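Local coordinates for Apc35852 (Geobacillus stearothermophilus, PDB 1U9C), which is of unknown function but belongs to the DJ-1/PfpI family, whose members include chaperones and cysteine proteases, at residues Tyr113-Phe118 against Val136-Lys141; Lys148-Thr153 against Gly198-Gly203; Ser154-Glu159 against Ala182-Gly187. All coordinates share one frame; numbering follows the deposited sequence.

Contact 1. Residues Tyr113-Phe118 against Val136-Lys141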
ATOM      1  N   TYR A 113      13.469   0.664  -5.443  1.00 20.95           N
ATOM      2  CA  TYR A 113      13.824   0.581  -6.847  1.00 21.40           C
ATOM      3  C   TYR A 113      12.602   0.396  -7.744  1.00 20.76           C
ATOM      4  O   TYR A 113      12.428   1.058  -8.745  1.00 21.38           O
ATOM      5  CB  TYR A 113      14.769  -0.597  -7.050  1.00 23.25           C
ATOM      6  CG  TYR A 113      15.178  -0.714  -8.487  1.00 24.82           C
ATOM      7  CD1 TYR A 113      16.282  -0.022  -8.965  1.00 26.66           C
ATOM      8  CD2 TYR A 113      14.492  -1.519  -9.358  1.00 26.01           C
ATOM      9  CE1 TYR A 113      16.665  -0.122 -10.295  1.00 29.03           C
ATOM     10  CE2 TYR A 113      14.847  -1.602 -10.692  1.00 26.64           C
ATOM     11  CZ  TYR A 113      15.944  -0.915 -11.146  1.00 26.96           C
ATOM     12  OH  TYR A 113      16.305  -1.027 -12.482  1.00 30.16           O
ATOM     13  N   VAL A 114      11.696  -0.498  -7.368  1.00 19.95           N
ATOM     14  CA  VAL A 114      10.445  -0.686  -8.059  1.00 19.85           C
ATOM     15  C   VAL A 114       9.628   0.580  -8.092  1.00 20.54           C
ATOM     16  O   VAL A 114       9.182   0.967  -9.194  1.00 20.52           O
ATOM     17  CB  VAL A 114       9.685  -1.878  -7.431  1.00 20.80           C
ATOM     18  CG1 VAL A 114       8.319  -1.949  -8.014  1.00 20.96           C
ATOM     19  CG2 VAL A 114      10.420  -3.181  -7.702  1.00 19.90           C
ATOM     20  N   LEU A 115       9.416   1.279  -6.988  1.00 19.63           N
ATOM     21  CA  LEU A 115       8.581   2.470  -6.963  1.00 21.43           C
ATOM     22  C   LEU A 115       9.253   3.547  -7.825  1.00 20.61           C
ATOM     23  O   LEU A 115       8.550   4.273  -8.522  1.00 20.40           O
ATOM     24  CB  LEU A 115       8.390   2.968  -5.544  1.00 20.55           C
ATOM     25  CG  LEU A 115       7.432   2.122  -4.718  1.00 21.34           C
ATOM     26  CD1 LEU A 115       7.572   2.422  -3.278  1.00 22.03           C
ATOM     27  CD2 LEU A 115       5.987   2.314  -5.174  1.00 22.42           C
ATOM     28  N   GLN A 116      10.568   3.647  -7.777  1.00 21.04           N
ATOM     29  CA  GLN A 116      11.257   4.622  -8.645  1.00 21.56           C
ATOM     30  C   GLN A 116      10.947   4.391 -10.101  1.00 21.45           C
ATOM     31  O   GLN A 116      10.654   5.357 -10.867  1.00 21.15           O
ATOM     32  CB  GLN A 116      12.756   4.528  -8.417  1.00 21.27           C
ATOM     33  CG  GLN A 116      13.622   5.417  -9.366  1.00 23.83           C
ATOM     34  CD  GLN A 116      15.044   5.514  -8.946  1.00 26.25           C
ATOM     35  OE1 GLN A 116      15.959   5.054  -9.644  1.00 35.21           O
ATOM     36  NE2 GLN A 116      15.267   6.160  -7.827  1.00 24.63           N
ATOM     37  N   GLN A 117      11.000   3.142 -10.543  1.00 20.59           N
ATOM     38  CA  GLN A 117      10.719   2.876 -11.941  1.00 21.72           C
ATOM     39  C   GLN A 117       9.278   3.151 -12.312  1.00 21.43           C
ATOM     40  O   GLN A 117       8.974   3.703 -13.401  1.00 21.19           O
ATOM     41  CB  GLN A 117      11.096   1.451 -12.294  1.00 22.36           C
ATOM     42  CG  GLN A 117      12.537   1.221 -12.192  1.00 26.07           C
ATOM     43  CD  GLN A 117      13.336   2.003 -13.241  1.00 29.14           C
ATOM     44  OE1 GLN A 117      13.029   1.888 -14.414  1.00 31.68           O
ATOM     45  NE2 GLN A 117      14.267   2.798 -12.812  1.00 32.54           N
ATOM     46  N   PHE A 118       8.332   2.733 -11.466  1.00 20.16           N
ATOM     47  CA  PHE A 118       6.941   3.086 -11.715  1.00 20.91           C
ATOM     48  C   PHE A 118       6.755   4.586 -11.868  1.00 21.29           C
ATOM     49  O   PHE A 118       6.037   5.042 -12.766  1.00 20.36           O
ATOM     50  CB  PHE A 118       5.991   2.542 -10.621  1.00 20.38           C
ATOM     51  CG  PHE A 118       5.543   1.100 -10.859  1.00 20.93           C
ATOM     52  CD1 PHE A 118       6.417   0.065 -10.613  1.00 21.47           C
ATOM     53  CD2 PHE A 118       4.290   0.803 -11.225  1.00 21.89           C
ATOM     54  CE1 PHE A 118       5.993  -1.265 -10.753  1.00 22.36           C
ATOM     55  CE2 PHE A 118       3.874  -0.534 -11.406  1.00 20.79           C
ATOM     56  CZ  PHE A 118       4.744  -1.538 -11.133  1.00 20.37           C
ATOM     57  N   VAL A 136       8.237   6.574   1.614  1.00 24.97           N
ATOM     58  CA  VAL A 136       8.889   7.612   2.434  1.00 26.70           C
ATOM     59  C   VAL A 136      10.306   7.932   1.944  1.00 27.52           C
ATOM     60  O   VAL A 136      10.721   9.109   1.967  1.00 26.59           O
ATOM     61  CB  VAL A 136       8.831   7.219   3.943  1.00 27.82           C
ATOM     62  CG1 VAL A 136       9.871   7.936   4.768  1.00 30.62           C
ATOM     63  CG2 VAL A 136       7.409   7.510   4.440  1.00 29.35           C
ATOM     64  N   ASN A 137      11.047   6.912   1.507  1.00 26.58           N
ATOM     65  CA  ASN A 137      12.427   7.041   1.037  1.00 26.66           C
ATOM     66  C   ASN A 137      12.595   6.623  -0.438  1.00 26.49           C
ATOM     67  O   ASN A 137      13.718   6.338  -0.872  1.00 28.25           O
ATOM     68  CB  ASN A 137      13.340   6.206   1.918  1.00 26.70           C
ATOM     69  CG  ASN A 137      13.229   6.582   3.387  1.00 28.59           C
ATOM     70  OD1 ASN A 137      13.320   7.760   3.735  1.00 30.12           O
ATOM     71  ND2 ASN A 137      13.137   5.586   4.272  1.00 25.53           N
ATOM     72  N   ALA A 138      11.502   6.686  -1.200  1.00 26.33           N
ATOM     73  CA  ALA A 138      11.490   6.386  -2.639  1.00 26.84           C
ATOM     74  C   ALA A 138      11.598   7.696  -3.441  1.00 27.34           C
ATOM     75  O   ALA A 138      11.077   8.733  -3.020  1.00 27.44           O
ATOM     76  CB  ALA A 138      10.239   5.665  -3.047  1.00 26.91           C
ATOM     77  N   THR A 139      12.347   7.646  -4.536  1.00 27.19           N
ATOM     78  CA  THR A 139      12.705   8.867  -5.281  1.00 27.54           C
ATOM     79  C   THR A 139      12.734   8.581  -6.745  1.00 27.72           C
ATOM     80  O   THR A 139      12.828   7.447  -7.186  1.00 27.19           O
ATOM     81  CB  THR A 139      14.111   9.413  -4.906  1.00 27.60           C
ATOM     82  OG1 THR A 139      15.118   8.469  -5.297  1.00 28.54           O
ATOM     83  CG2 THR A 139      14.343   9.620  -3.382  1.00 28.13           C
ATOM     84  N   TYR A 140      12.659   9.659  -7.530  1.00 27.28           N
ATOM     85  CA  TYR A 140      12.983   9.606  -8.954  1.00 28.35           C
ATOM     86  C   TYR A 140      14.487   9.377  -9.068  1.00 28.01           C
ATOM     87  O   TYR A 140      15.218   9.491  -8.084  1.00 27.30           O
ATOM     88  CB  TYR A 140      12.606  10.926  -9.652  1.00 27.51           C
ATOM     89  CG  TYR A 140      11.126  11.097  -9.804  1.00 26.71           C
ATOM     90  CD1 TYR A 140      10.485  10.541 -10.880  1.00 27.36           C
ATOM     91  CD2 TYR A 140      10.369  11.808  -8.868  1.00 24.56           C
ATOM     92  CE1 TYR A 140       9.102  10.654 -11.028  1.00 27.46           C
ATOM     93  CE2 TYR A 140       9.003  11.932  -9.003  1.00 27.07           C
ATOM     94  CZ  TYR A 140       8.376  11.351 -10.071  1.00 27.02           C
ATOM     95  OH  TYR A 140       7.037  11.498 -10.216  1.00 28.57           O
ATOM     96  N   LYS A 141      14.956   9.040 -10.265  1.00 29.43           N
ATOM     97  CA  LYS A 141      16.397   8.801 -10.498  1.00 30.11           C
ATOM     98  C   LYS A 141      17.266   9.953 -10.022  1.00 30.20           C
ATOM     99  O   LYS A 141      18.379   9.740  -9.510  1.00 30.44           O
ATOM    100  CB  LYS A 141      16.675   8.590 -11.988  1.00 31.24           C
ATOM    101  CG  LYS A 141      16.797   7.129 -12.432  1.00 34.89           C
ATOM    102  CD  LYS A 141      18.280   6.720 -12.634  1.00 37.28           C
ATOM    103  CE  LYS A 141      18.884   6.182 -11.336  1.00 38.73           C
ATOM    104  NZ  LYS A 141      20.041   5.254 -11.546  1.00 40.37           N
TER

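Contact 2. Residues Lys148-Thr153 against Gly198-Gly203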
ATOM      1  N   LYS A 148       7.068  14.528  -3.239  1.00 25.99           N
ATOM      2  CA  LYS A 148       7.293  15.962  -3.174  1.00 25.95           C
ATOM      3  C   LYS A 148       6.325  16.750  -4.040  1.00 25.41           C
ATOM      4  O   LYS A 148       6.237  16.522  -5.242  1.00 24.59           O
ATOM      5  CB  LYS A 148       8.753  16.303  -3.537  1.00 26.59           C
ATOM      6  CG  LYS A 148       9.048  17.787  -3.667  1.00 27.29           C
ATOM      7  CD  LYS A 148      10.540  18.084  -3.706  1.00 28.66           C
ATOM      8  CE  LYS A 148      10.816  19.592  -3.886  1.00 29.39           C
ATOM      9  NZ  LYS A 148      12.210  20.010  -3.525  1.00 33.05           N
ATOM     10  N   GLY A 149       5.596  17.680  -3.414  1.00 25.36           N
ATOM     11  CA  GLY A 149       4.625  18.525  -4.122  1.00 24.58           C
ATOM     12  C   GLY A 149       3.330  17.838  -4.500  1.00 24.93           C
ATOM     13  O   GLY A 149       2.488  18.412  -5.190  1.00 24.02           O
ATOM     14  N   LYS A 150       3.165  16.616  -4.023  1.00 23.37           N
ATOM     15  CA  LYS A 150       1.982  15.823  -4.359  1.00 24.30           C
ATOM     16  C   LYS A 150       0.975  15.797  -3.211  1.00 23.72           C
ATOM     17  O   LYS A 150       1.378  15.789  -2.042  1.00 25.90           O
ATOM     18  CB  LYS A 150       2.383  14.380  -4.661  1.00 23.97           C
ATOM     19  CG  LYS A 150       3.321  14.183  -5.847  1.00 27.43           C
ATOM     20  CD  LYS A 150       2.691  14.616  -7.153  1.00 28.89           C
ATOM     21  CE  LYS A 150       1.680  13.589  -7.649  1.00 31.37           C
ATOM     22  NZ  LYS A 150       2.354  12.505  -8.409  1.00 37.75           N
ATOM     23  N   THR A 151      -0.310  15.750  -3.548  1.00 23.17           N
ATOM     24  CA  THR A 151      -1.394  15.644  -2.589  1.00 22.21           C
ATOM     25  C   THR A 151      -1.512  14.163  -2.205  1.00 22.29           C
ATOM     26  O   THR A 151      -1.754  13.324  -3.063  1.00 21.25           O
ATOM     27  CB  THR A 151      -2.717  16.120  -3.186  1.00 22.49           C
ATOM     28  OG1 THR A 151      -2.624  17.524  -3.488  1.00 23.27           O
ATOM     29  CG2 THR A 151      -3.854  16.020  -2.152  1.00 22.22           C
ATOM     30  N   VAL A 152      -1.385  13.861  -0.924  1.00 21.77           N
ATOM     31  CA  VAL A 152      -1.452  12.490  -0.440  1.00 22.99           C
ATOM     32  C   VAL A 152      -2.162  12.405   0.876  1.00 22.40           C
ATOM     33  O   VAL A 152      -2.253  13.411   1.626  1.00 23.80           O
ATOM     34  CB  VAL A 152      -0.098  11.863  -0.260  1.00 23.11           C
ATOM     35  CG1 VAL A 152       0.745  11.975  -1.475  1.00 24.92           C
ATOM     36  CG2 VAL A 152       0.633  12.407   0.972  1.00 25.88           C
ATOM     37  N   THR A 153      -2.603  11.193   1.178  1.00 22.06           N
ATOM     38  CA  THR A 153      -3.086  10.839   2.493  1.00 22.04           C
ATOM     39  C   THR A 153      -2.441   9.566   2.975  1.00 22.37           C
ATOM     40  O   THR A 153      -1.759   8.873   2.220  1.00 22.27           O
ATOM     41  CB  THR A 153      -4.615  10.776   2.496  1.00 23.00           C
ATOM     42  OG1 THR A 153      -5.126  10.748   3.831  1.00 22.75           O
ATOM     43  CG2 THR A 153      -5.182   9.546   1.819  1.00 21.84           C
ATOM     44  N   GLY A 198      -2.926  13.026  -9.961  1.00 20.44           N
ATOM     45  CA  GLY A 198      -2.319  12.475 -11.163  1.00 20.14           C
ATOM     46  C   GLY A 198      -2.236  10.990 -11.061  1.00 20.75           C
ATOM     47  O   GLY A 198      -3.252  10.322 -10.826  1.00 21.64           O
ATOM     48  N   ASN A 199      -1.012  10.492 -11.138  1.00 20.87           N
ATOM     49  CA  ASN A 199      -0.661   9.074 -11.068  1.00 21.74           C
ATOM     50  C   ASN A 199      -0.504   8.488  -9.671  1.00 22.89           C
ATOM     51  O   ASN A 199      -0.237   7.271  -9.556  1.00 23.35           O
ATOM     52  CB  ASN A 199       0.638   8.810 -11.801  1.00 22.78           C
ATOM     53  CG  ASN A 199       0.579   9.175 -13.260  1.00 23.60           C
ATOM     54  OD1 ASN A 199      -0.481   9.116 -13.882  1.00 26.63           O
ATOM     55  ND2 ASN A 199       1.712   9.554 -13.800  1.00 29.65           N
ATOM     56  N   LEU A 200      -0.579   9.298  -8.630  1.00 20.11           N
ATOM     57  CA  LEU A 200      -0.368   8.844  -7.269  1.00 20.81           C
ATOM     58  C   LEU A 200      -1.697   8.874  -6.539  1.00 19.66           C
ATOM     59  O   LEU A 200      -2.339   9.936  -6.394  1.00 21.36           O
ATOM     60  CB  LEU A 200       0.627   9.789  -6.582  1.00 21.26           C
ATOM     61  CG  LEU A 200       1.029   9.479  -5.180  1.00 21.74           C
ATOM     62  CD1 LEU A 200       1.670   8.122  -5.114  1.00 20.68           C
ATOM     63  CD2 LEU A 200       2.031  10.527  -4.662  1.00 22.56           C
ATOM     64  N   ILE A 201      -2.102   7.702  -6.061  1.00 20.57           N
ATOM     65  CA  ILE A 201      -3.399   7.539  -5.422  1.00 19.37           C
ATOM     66  C   ILE A 201      -3.180   6.957  -4.019  1.00 21.44           C
ATOM     67  O   ILE A 201      -2.455   5.979  -3.876  1.00 21.34           O
ATOM     68  CB  ILE A 201      -4.205   6.560  -6.293  1.00 20.74           C
ATOM     69  CG1 ILE A 201      -4.549   7.221  -7.628  1.00 19.95           C
ATOM     70  CG2 ILE A 201      -5.480   6.120  -5.587  1.00 22.66           C
ATOM     71  CD1 ILE A 201      -5.054   6.296  -8.679  1.00 21.81           C
ATOM     72  N   THR A 202      -3.782   7.532  -3.011  1.00 20.31           N
ATOM     73  CA  THR A 202      -3.592   7.102  -1.642  1.00 21.03           C
ATOM     74  C   THR A 202      -4.891   7.102  -0.913  1.00 20.10           C
ATOM     75  O   THR A 202      -5.808   7.900  -1.200  1.00 21.35           O
ATOM     76  CB  THR A 202      -2.557   7.980  -0.914  1.00 21.49           C
ATOM     77  OG1 THR A 202      -2.798   9.377  -1.100  1.00 21.74           O
ATOM     78  CG2 THR A 202      -1.163   7.733  -1.435  1.00 23.72           C
ATOM     79  N   GLY A 203      -4.963   6.253   0.112  1.00 21.39           N
ATOM     80  CA  GLY A 203      -6.154   6.087   0.952  1.00 21.35           C
ATOM     81  C   GLY A 203      -5.730   6.125   2.412  1.00 22.04           C
ATOM     82  O   GLY A 203      -4.625   5.740   2.766  1.00 21.53           O
TER
HETATM   83  O   HOH W   1       1.667  11.951 -10.997  1.00 45.34           O
HETATM   84  O   HOH W   2      -2.156  10.644  -3.451  1.00 25.35           O

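Contact 3. Residues Ser154-Glu159 against Ala182-Gly187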
ATOM      1  N   SER A 154      -2.668   9.259   4.248  1.00 21.97           N
ATOM      2  CA  SER A 154      -2.193   8.027   4.873  1.00 22.38           C
ATOM      3  C   SER A 154      -2.881   7.908   6.195  1.00 21.47           C
ATOM      4  O   SER A 154      -3.553   8.827   6.633  1.00 22.33           O
ATOM      5  CB  SER A 154      -0.686   7.989   5.105  1.00 22.04           C
ATOM      6  OG  SER A 154      -0.247   8.891   6.142  1.00 22.60           O
ATOM      7  N   PHE A 155      -2.563   6.838   6.923  1.00 23.30           N
ATOM      8  CA  PHE A 155      -2.945   6.723   8.315  1.00 23.56           C
ATOM      9  C   PHE A 155      -2.406   7.956   9.017  1.00 23.45           C
ATOM     10  O   PHE A 155      -1.259   8.324   8.863  1.00 23.11           O
ATOM     11  CB  PHE A 155      -2.296   5.510   8.918  1.00 24.05           C
ATOM     12  CG  PHE A 155      -2.991   4.969  10.115  1.00 26.28           C
ATOM     13  CD1 PHE A 155      -4.180   4.315   9.993  1.00 29.95           C
ATOM     14  CD2 PHE A 155      -2.388   5.025  11.350  1.00 25.33           C
ATOM     15  CE1 PHE A 155      -4.769   3.750  11.089  1.00 32.36           C
ATOM     16  CE2 PHE A 155      -2.982   4.452  12.446  1.00 27.59           C
ATOM     17  CZ  PHE A 155      -4.151   3.811  12.309  1.00 25.75           C
ATOM     18  N   THR A 156      -3.267   8.610   9.762  1.00 23.27           N
ATOM     19  CA  THR A 156      -2.891   9.893  10.335  1.00 23.84           C
ATOM     20  C   THR A 156      -2.210   9.720  11.661  1.00 23.04           C
ATOM     21  O   THR A 156      -2.384   8.709  12.342  1.00 24.59           O
ATOM     22  CB  THR A 156      -4.123  10.803  10.510  1.00 24.44           C
ATOM     23  OG1 THR A 156      -5.075  10.196  11.394  1.00 25.07           O
ATOM     24  CG2 THR A 156      -4.843  11.075   9.200  1.00 25.34           C
ATOM     25  N   ASP A 157      -1.476  10.756  12.043  1.00 24.13           N
ATOM     26  CA  ASP A 157      -0.828  10.771  13.349  1.00 23.95           C
ATOM     27  C   ASP A 157      -1.854  10.674  14.452  1.00 24.73           C
ATOM     28  O   ASP A 157      -1.596  10.039  15.462  1.00 23.74           O
ATOM     29  CB  ASP A 157      -0.022  12.020  13.564  1.00 24.79           C
ATOM     30  CG  ASP A 157       1.161  12.137  12.640  1.00 24.35           C
ATOM     31  OD1 ASP A 157       1.541  11.160  11.958  1.00 26.68           O
ATOM     32  OD2 ASP A 157       1.795  13.222  12.574  1.00 26.50           O
ATOM     33  N   GLU A 158      -3.009  11.335  14.277  1.00 25.35           N
ATOM     34  CA  GLU A 158      -4.130  11.211  15.222  1.00 26.54           C
ATOM     35  C   GLU A 158      -4.654   9.791  15.363  1.00 26.61           C
ATOM     36  O   GLU A 158      -4.886   9.306  16.455  1.00 26.38           O
ATOM     37  CB  GLU A 158      -5.304  12.119  14.795  1.00 26.86           C
ATOM     38  CG  GLU A 158      -6.466  12.124  15.797  1.00 27.52           C
ATOM     39  CD  GLU A 158      -7.745  12.786  15.273  1.00 29.56           C
ATOM     40  OE1 GLU A 158      -7.863  13.051  14.057  1.00 36.24           O
ATOM     41  OE2 GLU A 158      -8.645  13.055  16.095  1.00 34.61           O
ATOM     42  N   GLU A 159      -4.828   9.104  14.238  1.00 26.73           N
ATOM     43  CA  GLU A 159      -5.243   7.709  14.260  1.00 27.53           C
ATOM     44  C   GLU A 159      -4.169   6.852  14.939  1.00 26.88           C
ATOM     45  O   GLU A 159      -4.503   6.003  15.743  1.00 28.18           O
ATOM     46  CB  GLU A 159      -5.529   7.190  12.853  1.00 28.04           C
ATOM     47  CG  GLU A 159      -6.887   7.635  12.311  1.00 28.46           C
ATOM     48  CD  GLU A 159      -7.023   7.576  10.791  1.00 28.16           C
ATOM     49  OE1 GLU A 159      -6.068   7.968  10.075  1.00 27.27           O
ATOM     50  OE2 GLU A 159      -8.117   7.212  10.302  1.00 26.73           O
ATOM     51  N   ALA A 182       5.373  16.265   0.837  1.00 25.11           N
ATOM     52  CA  ALA A 182       3.984  16.034   0.443  1.00 24.41           C
ATOM     53  C   ALA A 182       3.038  17.074   1.035  1.00 24.62           C
ATOM     54  O   ALA A 182       3.284  17.622   2.123  1.00 24.21           O
ATOM     55  CB  ALA A 182       3.549  14.640   0.859  1.00 24.04           C
ATOM     56  N   ASN A 183       1.988  17.367   0.275  1.00 24.33           N
ATOM     57  CA  ASN A 183       0.861  18.171   0.745  1.00 24.79           C
ATOM     58  C   ASN A 183      -0.171  17.206   1.260  1.00 25.53           C
ATOM     59  O   ASN A 183      -0.883  16.566   0.475  1.00 25.50           O
ATOM     60  CB  ASN A 183       0.292  19.026  -0.386  1.00 25.23           C
ATOM     61  CG  ASN A 183       1.273  20.046  -0.845  1.00 24.26           C
ATOM     62  OD1 ASN A 183       1.918  20.701  -0.029  1.00 24.53           O
ATOM     63  ND2 ASN A 183       1.425  20.183  -2.158  1.00 26.66           N
ATOM     64  N   PHE A 184      -0.221  17.075   2.573  1.00 25.40           N
ATOM     65  CA  PHE A 184      -0.998  16.048   3.220  1.00 26.21           C
ATOM     66  C   PHE A 184      -2.421  16.524   3.402  1.00 26.48           C
ATOM     67  O   PHE A 184      -2.671  17.695   3.720  1.00 28.46           O
ATOM     68  CB  PHE A 184      -0.381  15.688   4.575  1.00 25.00           C
ATOM     69  CG  PHE A 184      -0.937  14.433   5.173  1.00 25.07           C
ATOM     70  CD1 PHE A 184      -0.393  13.192   4.870  1.00 24.76           C
ATOM     71  CD2 PHE A 184      -2.062  14.482   5.965  1.00 25.32           C
ATOM     72  CE1 PHE A 184      -0.936  12.028   5.414  1.00 24.18           C
ATOM     73  CE2 PHE A 184      -2.611  13.335   6.481  1.00 24.97           C
ATOM     74  CZ  PHE A 184      -2.046  12.105   6.208  1.00 23.60           C
ATOM     75  N   VAL A 185      -3.346  15.597   3.217  1.00 26.95           N
ATOM     76  CA  VAL A 185      -4.751  15.865   3.384  1.00 26.63           C
ATOM     77  C   VAL A 185      -5.402  14.602   3.945  1.00 27.34           C
ATOM     78  O   VAL A 185      -4.867  13.476   3.826  1.00 25.90           O
ATOM     79  CB  VAL A 185      -5.361  16.321   2.044  1.00 27.91           C
ATOM     80  CG1 VAL A 185      -5.454  15.168   1.072  1.00 27.46           C
ATOM     81  CG2 VAL A 185      -6.690  17.047   2.254  1.00 28.82           C
ATOM     82  N   ARG A 186      -6.527  14.793   4.617  1.00 27.01           N
ATOM     83  CA  ARG A 186      -7.210  13.700   5.256  1.00 27.41           C
ATOM     84  C   ARG A 186      -8.668  13.998   5.472  1.00 26.72           C
ATOM     85  O   ARG A 186      -9.127  15.112   5.221  1.00 26.79           O
ATOM     86  CB  ARG A 186      -6.523  13.400   6.591  1.00 26.76           C
ATOM     87  CG  ARG A 186      -6.149  14.684   7.335  1.00 29.53           C
ATOM     88  CD  ARG A 186      -6.041  14.506   8.774  1.00 30.93           C
ATOM     89  NE  ARG A 186      -7.237  13.904   9.345  1.00 32.80           N
ATOM     90  CZ  ARG A 186      -7.326  13.533  10.617  1.00 32.59           C
ATOM     91  NH1 ARG A 186      -6.295  13.696  11.440  1.00 36.35           N
ATOM     92  NH2 ARG A 186      -8.445  12.973  11.060  1.00 34.79           N
ATOM     93  N   GLY A 187      -9.391  12.988   5.927  1.00 26.54           N
ATOM     94  CA  GLY A 187     -10.770  13.101   6.322  1.00 27.57           C
ATOM     95  C   GLY A 187     -10.871  12.693   7.783  1.00 27.81           C
ATOM     96  O   GLY A 187      -9.859  12.431   8.469  1.00 27.48           O
TER

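Contact 1. Residues Tyr113-Phe118 against Val136-Lys141
Gln-116 sets CG anti to its backbone N (chi1 175°) and runs on extended beyond it, which carries the side-chain amide off the helix and over the loop at Thr-139 to Lys-141. There NE2 donates to Thr-139 O at 2.8 Å with an N-H...O angle of 150°. The acceptor lies close to the amide plane of the glutamine, whereas the donor stands 55° above the carbonyl plane. The aliphatic part of the same side chain presses on this oxygen too, CG of Gln-116 coming to 3.1 Å from Thr-139 O. At the other branch of the amide, OE1 of Gln-116 rests against the methylenes of Lys-141, 3.6 Å from its CE. The loop is braced from within, since Thr-139 OG1 donates to Tyr-140 O over 3.0 Å. An alanine in place of Gln-116 would probably leave Thr-139 O without this amide donor and open a gap beside the lysine chain. One residue earlier on the helix the contact is apolar, Leu-115 CB meeting Ala-138 CB at 4.1 Å, and a second tie to the helix comes from Lys-141 N, which bonds to Glu-120 OE1. Helix 109-120 connects the neighbouring parallel strands 92-95 and 124-127, a beta-alpha-beta crossover of the doubly wound alpha/beta fold, and here its outer flank holds the long loop that follows the second strand.

Contact 2. Residues Lys148-Thr153 against Gly198-Gly203
Leu-200, Thr-153 and Thr-202 carry this contact, and each meets its neighbours in a different way. Leu-200 supplies the apolar part: its CD2 lies 3.7 Å from Val-152 CG1, while the bent chain of Lys-150 passes over it and brings NZ to 3.7 Å from Leu-200 CB. That ammonium does not end on hydrocarbon, because it donates to a water that also accepts from Asn-199 N. Thr-202 supplies the polar part. Its OG1 sits between the backbone N and the carbonyl carbon (chi1 48°), turned to the facing segment, and accepts from Thr-153 N at 2.9 Å with a nearly straight N-H...O angle of 169°. The touching parts, 150-153 and 200-203, point nearly the same way, 15° apart, yet they belong to different sheets: 200-203 is a strand of the large mixed sheet of the DJ-1/PfpI alpha/beta fold, lying between 124-127 and the antiparallel 194-197, whereas 151-152 pairs with 183-184 in a small parallel sheet of its own. In the interval a second water bridges the backbones, accepting from Thr-202 OG1 at 2.7 Å and donating to Thr-151 O and Leu-200 O. The hydroxyl of Thr-202 is thus both donor and acceptor within a buried interface. Thr-153 divides its two branches, CG2 packing 3.5 Å from Thr-202 O and OG1 bonding to Val-185 O, next to strand 183-184.

Contact 3. Residues Ser154-Glu159 against Ala182-Gly187
Arg-186 can be followed atom by atom past Thr-156 to the carboxylate of Glu-158. Its CB starts 3.9 Å from Thr-156 CG2, and the same methyl stays beside the chain as it lengthens, lying 3.7 Å from CD of Arg-186. At chi3 (-53°) the chain bends and brings NE back beside CB. The threonine methyl then lies over one face of the guanidinium, 3.4 Å above the plane and offset toward the rim; the two side chains cross at about a right angle. NE and NH2 of Arg-186 together grip the carbonyl oxygen of the next residue, Gly-187 O, side-on and from one face of its plane. The far end, NH1 and NH2, takes Glu-158 OE1 end-on, with both nitrogens of Arg-186 3.1 Å from that one oxygen. OE1 lies near the guanidinium plane, but the carboxylate is turned 45° against it, and NH1 arrives on the anti side.

Thr-156 is itself held in place: it is the N-cap of helix 157-163, its OG1 accepting from Glu-159 N at 3.1 Å while Glu-159 OE1 accepts from Thr-156 N at 2.9 Å, a capping box. Its methyl also approaches the edge of the Phe-184 ring, and at another part of that edge Ser-154 OG comes to 3.3 Å from Phe-184 CE1. The ring tip thereby lies against the extended backbone of Ser-154, ahead of the helix.

Four N-H...O bonds to two oxygens fix the rotation of the guanidinium, and its positive charge probably stabilises the ionised form of Glu-158. This carboxylate stands in the first turn of its helix, so the helix N-terminus, like the guanidinium, would tend to favour its charged state.

In the fold
Contacts 2 and 3 form one continuous structure, their centres 11 Å apart. The small parallel sheet joins them, with Lys-150 O 2.9 Å from Asn-183 N and Val-152 O 2.9 Å from Val-185 N, and the chain passes directly from 148-153 into 154-159. Contact 1 closes earlier in the chain and stands apart, its centre 14 Å from that of contact 2 and 21 Å from that of contact 3. Of the three, contact 3 has a link to the probable reactive site: Phe-155 meets the ring of His-130, which follows Cys-129, found here oxidised to 3-sulfinoalanine, consistent with the reactive cysteine of DJ-1 relatives.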